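Local structure of 5-formaminoimidazole-4-carboxamide-1-(beta)-D-ribofuranosyl 5'-monophosphate synthetase (Methanocaldococcus jannaschii, 2R7L) at residues K141-E144 with D148-G151; N103-F108 with I118-S123. The protein catalyses the ATP- and formate-dependent formylation of the purine precursor AICAR to FAICAR, without folates, on the de novo route to IMP. All blocks are in the same frame, centred on the assembly; numbering follows the deposited sequence.

How the contacts relate
Contact 2 comes first along the chain and closes before contact 1 opens, so the two lie in series. Their centres are 31 Å apart and their nearest atoms about 12 Å apart, without touching. Contact 2 is buried, and joins helix 101-106 to the loop before helix 125-135. That region follows the parallel sheet of the N-terminal, Rossmann-like part, which supplies H27 and S94 to the AICAR site. Contact 1 lies at the surface, in the loop between strands 142-143 and 153-156 of an antiparallel sheet in the ATP-grasp region. Contact 2 stands back from the substrate, with the L119 side chain about 12 Å from bound AICAR. Contact 1 lies beside the ATP-binding strand 197-200.

Contact 1. Residues K141-E144 with D148-G151; sequences KKYE and DIDG
Y143 carries most of this contact, laying the edge of its ring against the backbone of 148-151. Its polar end is the hydroxyl. Y143 OH meets D150 OD1 at 3.1 Å. D150 OD1 sits at the ring edge, near the ring plane, and the carboxylate is turned 77° against the ring. The CG of D150 is held between its backbone N and carbonyl carbon (chi1 61°), and this brings OD1 to the tyrosine.

The other contacts of the tyrosine are van der Waals. D148 O lies at the ring edge, near the ring plane, 3.4 Å from Y143 CD1. D148 CB also meets the edge, 4.0 Å from Y143 CD1. I149 adds an apolar touch outside the ring, its CD1 lying 4.3 Å from Y143 CB. The side chain therefore runs along 148-150: CB by I149, the CD1 edge by D148, the hydroxyl by D150.

At the start of the loop, E144 CB packs 3.8 Å from D148 OD2. That oxygen has its polar partner in S145 OG, inside the loop. The E144 carboxylate points off from the loop.

The loop links strand 142-143, at the edge of an antiparallel sheet of the ATP-grasp region, to strand 153-156. Strand 197-200 lies between them in the sheet and bonds through its backbone to K141 and Y143. I198 of that strand touches both Y143 and I149. E200, on the same strand, is an ATP-binding residue, and its OE1 also accepts a bond from K141 N.

Contact 2. Residues N103-F108 with I118-S123; sequences NVENSF and ILRWES
E105 and R120 face each other across this contact, but the backbones stay apart, E105 CA to R120 CA being 8.4 Å. Residues 103-106 belong to helix 101-106 of the N-terminal region. Residues 118-121 have helical backbone angles without regular helix bonds, and lie in the loop leading to helix 125-135. The contact joins these two elements by buried packing away from the ligands. R120 O accepts both S123 N and S123 OG; the hydroxyl is 2.7 Å from R120 O and comes in tilted from the carbonyl plane.

The guanidinium of R120 approaches the aliphatic part of E105. R120 NH1 is 3.5 Å from E105 CG, and the group meets that carbon obliquely. The arginine chain bends at chi3 (-101°), which carries its end back to the helix. The carboxylate of E105 folds toward L119 instead: OE2 lies 3.7 Å from L119 CB. On the apolar side, V104 CG1 meets L119 CD1 at 4.1 Å, the two side chains crossing at about a right angle. L119 also packs on I96 of helix 93-99.

The opposite charges of E105 and R120 do not pair directly, as E105 OE1 stays 4.7 Å from R120 NE. R120 NH1 forms its salt bridge with D102, three residues before E105 on the same helix, and E105 OE1 has a long, weak ion pair with R117. The arginine therefore ties the loop to helix 101-106 through D102. E105 offers it mainly methylene surface, and the nearby opposite charges probably favour the arrangement.

Contact 1. Residues K141-E144 with D148-G151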
# COMPACT_ATOMS: atom_id res chain seq x y z
N LYS A 141 14.88 7.68 -44.40
CA LYS A 141 15.08 7.36 -45.82
C LYS A 141 16.21 6.34 -45.96
O LYS A 141 17.23 6.43 -45.28
CB LYS A 141 15.45 8.60 -46.63
CG LYS A 141 14.40 9.69 -46.64
CD LYS A 141 14.98 10.98 -47.21
CE LYS A 141 14.28 12.21 -46.65
NZ LYS A 141 15.16 13.42 -46.68
N LYS A 142 16.02 5.36 -46.84
CA LYS A 142 17.07 4.39 -47.12
C LYS A 142 17.90 4.85 -48.31
O LYS A 142 17.39 5.51 -49.22
CB LYS A 142 16.48 3.00 -47.38
CG LYS A 142 15.54 2.50 -46.29
CD LYS A 142 16.21 2.47 -44.92
CE LYS A 142 15.28 1.92 -43.84
NZ LYS A 142 14.03 2.73 -43.70
N TYR A 143 19.19 4.50 -48.30
CA TYR A 143 20.09 4.82 -49.42
C TYR A 143 20.71 3.56 -50.01
O TYR A 143 21.41 2.81 -49.31
CB TYR A 143 21.18 5.80 -48.98
CG TYR A 143 20.64 7.16 -48.63
CD1 TYR A 143 20.62 8.18 -49.58
CD2 TYR A 143 20.13 7.42 -47.37
CE1 TYR A 143 20.11 9.43 -49.26
CE2 TYR A 143 19.62 8.66 -47.05
CZ TYR A 143 19.61 9.66 -48.00
OH TYR A 143 19.10 10.90 -47.67
N GLU A 144 20.46 3.34 -51.29
CA GLU A 144 20.89 2.10 -51.96
C GLU A 144 22.41 1.94 -52.02
O GLU A 144 22.92 0.83 -51.87
CB GLU A 144 20.28 2.01 -53.37
CG GLU A 144 18.78 2.25 -53.42
CD GLU A 144 17.98 1.33 -52.50
OE1 GLU A 144 17.07 1.83 -51.81
OE2 GLU A 144 18.28 0.12 -52.47
N ASP A 148 24.53 7.64 -53.40
CA ASP A 148 23.23 8.30 -53.28
C ASP A 148 23.17 9.30 -52.13
O ASP A 148 22.17 10.02 -51.98
CB ASP A 148 22.12 7.26 -53.16
CG ASP A 148 21.88 6.49 -54.45
OD1 ASP A 148 21.57 7.14 -55.48
OD2 ASP A 148 22.00 5.25 -54.44
N ILE A 149 24.24 9.36 -51.33
CA ILE A 149 24.29 10.24 -50.16
C ILE A 149 24.16 11.70 -50.58
O ILE A 149 24.96 12.21 -51.35
CB ILE A 149 25.62 10.09 -49.39
CG1 ILE A 149 25.69 8.77 -48.62
CG2 ILE A 149 25.77 11.21 -48.39
CD1 ILE A 149 25.03 7.61 -49.29
N ASP A 150 23.14 12.38 -50.06
CA ASP A 150 22.91 13.79 -50.35
C ASP A 150 22.68 14.56 -49.06
O ASP A 150 22.28 15.72 -49.07
CB ASP A 150 21.71 13.95 -51.28
CG ASP A 150 20.42 13.43 -50.67
OD1 ASP A 150 20.46 12.93 -49.53
OD2 ASP A 150 19.37 13.52 -51.34
N GLY A 151 22.92 13.90 -47.93
CA GLY A 151 22.75 14.52 -46.63
C GLY A 151 23.56 13.75 -45.61
O GLY A 151 24.41 12.94 -45.97

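Contact 2. Residues N103-F108 with I118-S123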
# COMPACT_ATOMS: atom_id res chain seq x y z
N ASN A 103 16.24 -22.45 -34.01
CA ASN A 103 15.87 -23.36 -32.94
C ASN A 103 14.58 -22.92 -32.23
O ASN A 103 13.81 -23.76 -31.78
CB ASN A 103 16.99 -23.49 -31.92
CG ASN A 103 18.23 -24.16 -32.49
OD1 ASN A 103 18.15 -24.90 -33.47
ND2 ASN A 103 19.37 -23.93 -31.86
N VAL A 104 14.36 -21.61 -32.13
CA VAL A 104 13.16 -21.09 -31.48
C VAL A 104 11.92 -21.34 -32.33
O VAL A 104 10.85 -21.61 -31.80
CB VAL A 104 13.27 -19.57 -31.18
CG1 VAL A 104 11.92 -19.02 -30.74
CG2 VAL A 104 14.32 -19.29 -30.12
N GLU A 105 12.07 -21.25 -33.64
CA GLU A 105 10.92 -21.34 -34.54
C GLU A 105 10.42 -22.77 -34.76
O GLU A 105 9.25 -22.97 -35.08
CB GLU A 105 11.21 -20.69 -35.89
CG GLU A 105 11.54 -19.21 -35.83
CD GLU A 105 10.34 -18.35 -35.48
OE1 GLU A 105 9.23 -18.66 -35.95
OE2 GLU A 105 10.52 -17.35 -34.75
N ASN A 106 11.30 -23.76 -34.59
CA ASN A 106 10.94 -25.15 -34.88
C ASN A 106 11.68 -26.26 -34.12
O ASN A 106 11.58 -27.43 -34.47
CB ASN A 106 10.98 -25.41 -36.40
CG ASN A 106 12.14 -24.71 -37.08
OD1 ASN A 106 13.30 -24.88 -36.72
ND2 ASN A 106 11.82 -23.92 -38.11
N SER A 107 12.40 -25.90 -33.06
CA SER A 107 13.11 -26.90 -32.26
C SER A 107 12.84 -26.74 -30.76
O SER A 107 13.17 -27.62 -29.97
CB SER A 107 14.61 -26.83 -32.55
OG SER A 107 15.38 -27.51 -31.57
N PHE A 108 12.23 -25.62 -30.37
CA PHE A 108 11.99 -25.32 -28.95
C PHE A 108 10.56 -25.66 -28.54
O PHE A 108 9.67 -24.82 -28.64
CB PHE A 108 12.31 -23.86 -28.64
CG PHE A 108 12.50 -23.58 -27.18
CD1 PHE A 108 11.56 -22.85 -26.47
CD2 PHE A 108 13.61 -24.06 -26.51
CE1 PHE A 108 11.74 -22.61 -25.11
CE2 PHE A 108 13.79 -23.82 -25.16
CZ PHE A 108 12.85 -23.09 -24.46
N ILE A 118 6.28 -14.13 -35.43
CA ILE A 118 6.61 -12.74 -35.66
C ILE A 118 7.99 -12.35 -35.15
O ILE A 118 8.48 -11.26 -35.43
CB ILE A 118 5.52 -11.79 -35.09
CG1 ILE A 118 5.48 -10.50 -35.90
CG2 ILE A 118 5.74 -11.54 -33.60
CD1 ILE A 118 4.46 -9.52 -35.41
N LEU A 119 8.64 -13.25 -34.43
CA LEU A 119 9.99 -12.99 -33.95
C LEU A 119 10.97 -12.90 -35.12
O LEU A 119 12.06 -12.34 -34.99
CB LEU A 119 10.43 -14.07 -32.96
CG LEU A 119 9.63 -14.21 -31.65
CD1 LEU A 119 10.24 -15.27 -30.76
CD2 LEU A 119 9.53 -12.88 -30.92
N ARG A 120 10.56 -13.45 -36.25
CA ARG A 120 11.40 -13.46 -37.44
C ARG A 120 11.31 -12.11 -38.15
O ARG A 120 12.26 -11.66 -38.78
CB ARG A 120 10.99 -14.59 -38.38
CG ARG A 120 12.14 -15.13 -39.19
CD ARG A 120 11.72 -16.29 -40.05
NE ARG A 120 12.09 -17.60 -39.50
CZ ARG A 120 13.32 -17.94 -39.11
NH1 ARG A 120 13.54 -19.17 -38.65
NH2 ARG A 120 14.31 -17.07 -39.17
N TRP A 121 10.16 -11.47 -38.03
CA TRP A 121 9.96 -10.15 -38.61
C TRP A 121 10.70 -9.04 -37.87
O TRP A 121 10.74 -7.90 -38.33
CB TRP A 121 8.47 -9.84 -38.69
CG TRP A 121 7.78 -10.59 -39.79
CD1 TRP A 121 7.68 -11.95 -39.92
CD2 TRP A 121 7.09 -10.02 -40.91
NE1 TRP A 121 6.98 -12.26 -41.06
CE2 TRP A 121 6.60 -11.10 -41.68
CE3 TRP A 121 6.85 -8.71 -41.34
CZ2 TRP A 121 5.88 -10.90 -42.86
CZ3 TRP A 121 6.12 -8.52 -42.50
CH2 TRP A 121 5.65 -9.61 -43.25
N GLU A 122 11.29 -9.37 -36.72
CA GLU A 122 12.07 -8.40 -35.96
C GLU A 122 13.56 -8.62 -36.20
O GLU A 122 14.38 -7.77 -35.89
CB GLU A 122 11.77 -8.49 -34.46
CG GLU A 122 12.39 -9.71 -33.77
CD GLU A 122 12.38 -9.62 -32.25
OE1 GLU A 122 12.91 -10.56 -31.60
OE2 GLU A 122 11.86 -8.63 -31.69
N SER A 123 13.89 -9.77 -36.77
CA SER A 123 15.28 -10.13 -36.99
C SER A 123 15.75 -9.68 -38.36
O SER A 123 16.93 -9.40 -38.56
CB SER A 123 15.45 -11.65 -36.87
OG SER A 123 14.69 -12.31 -37.86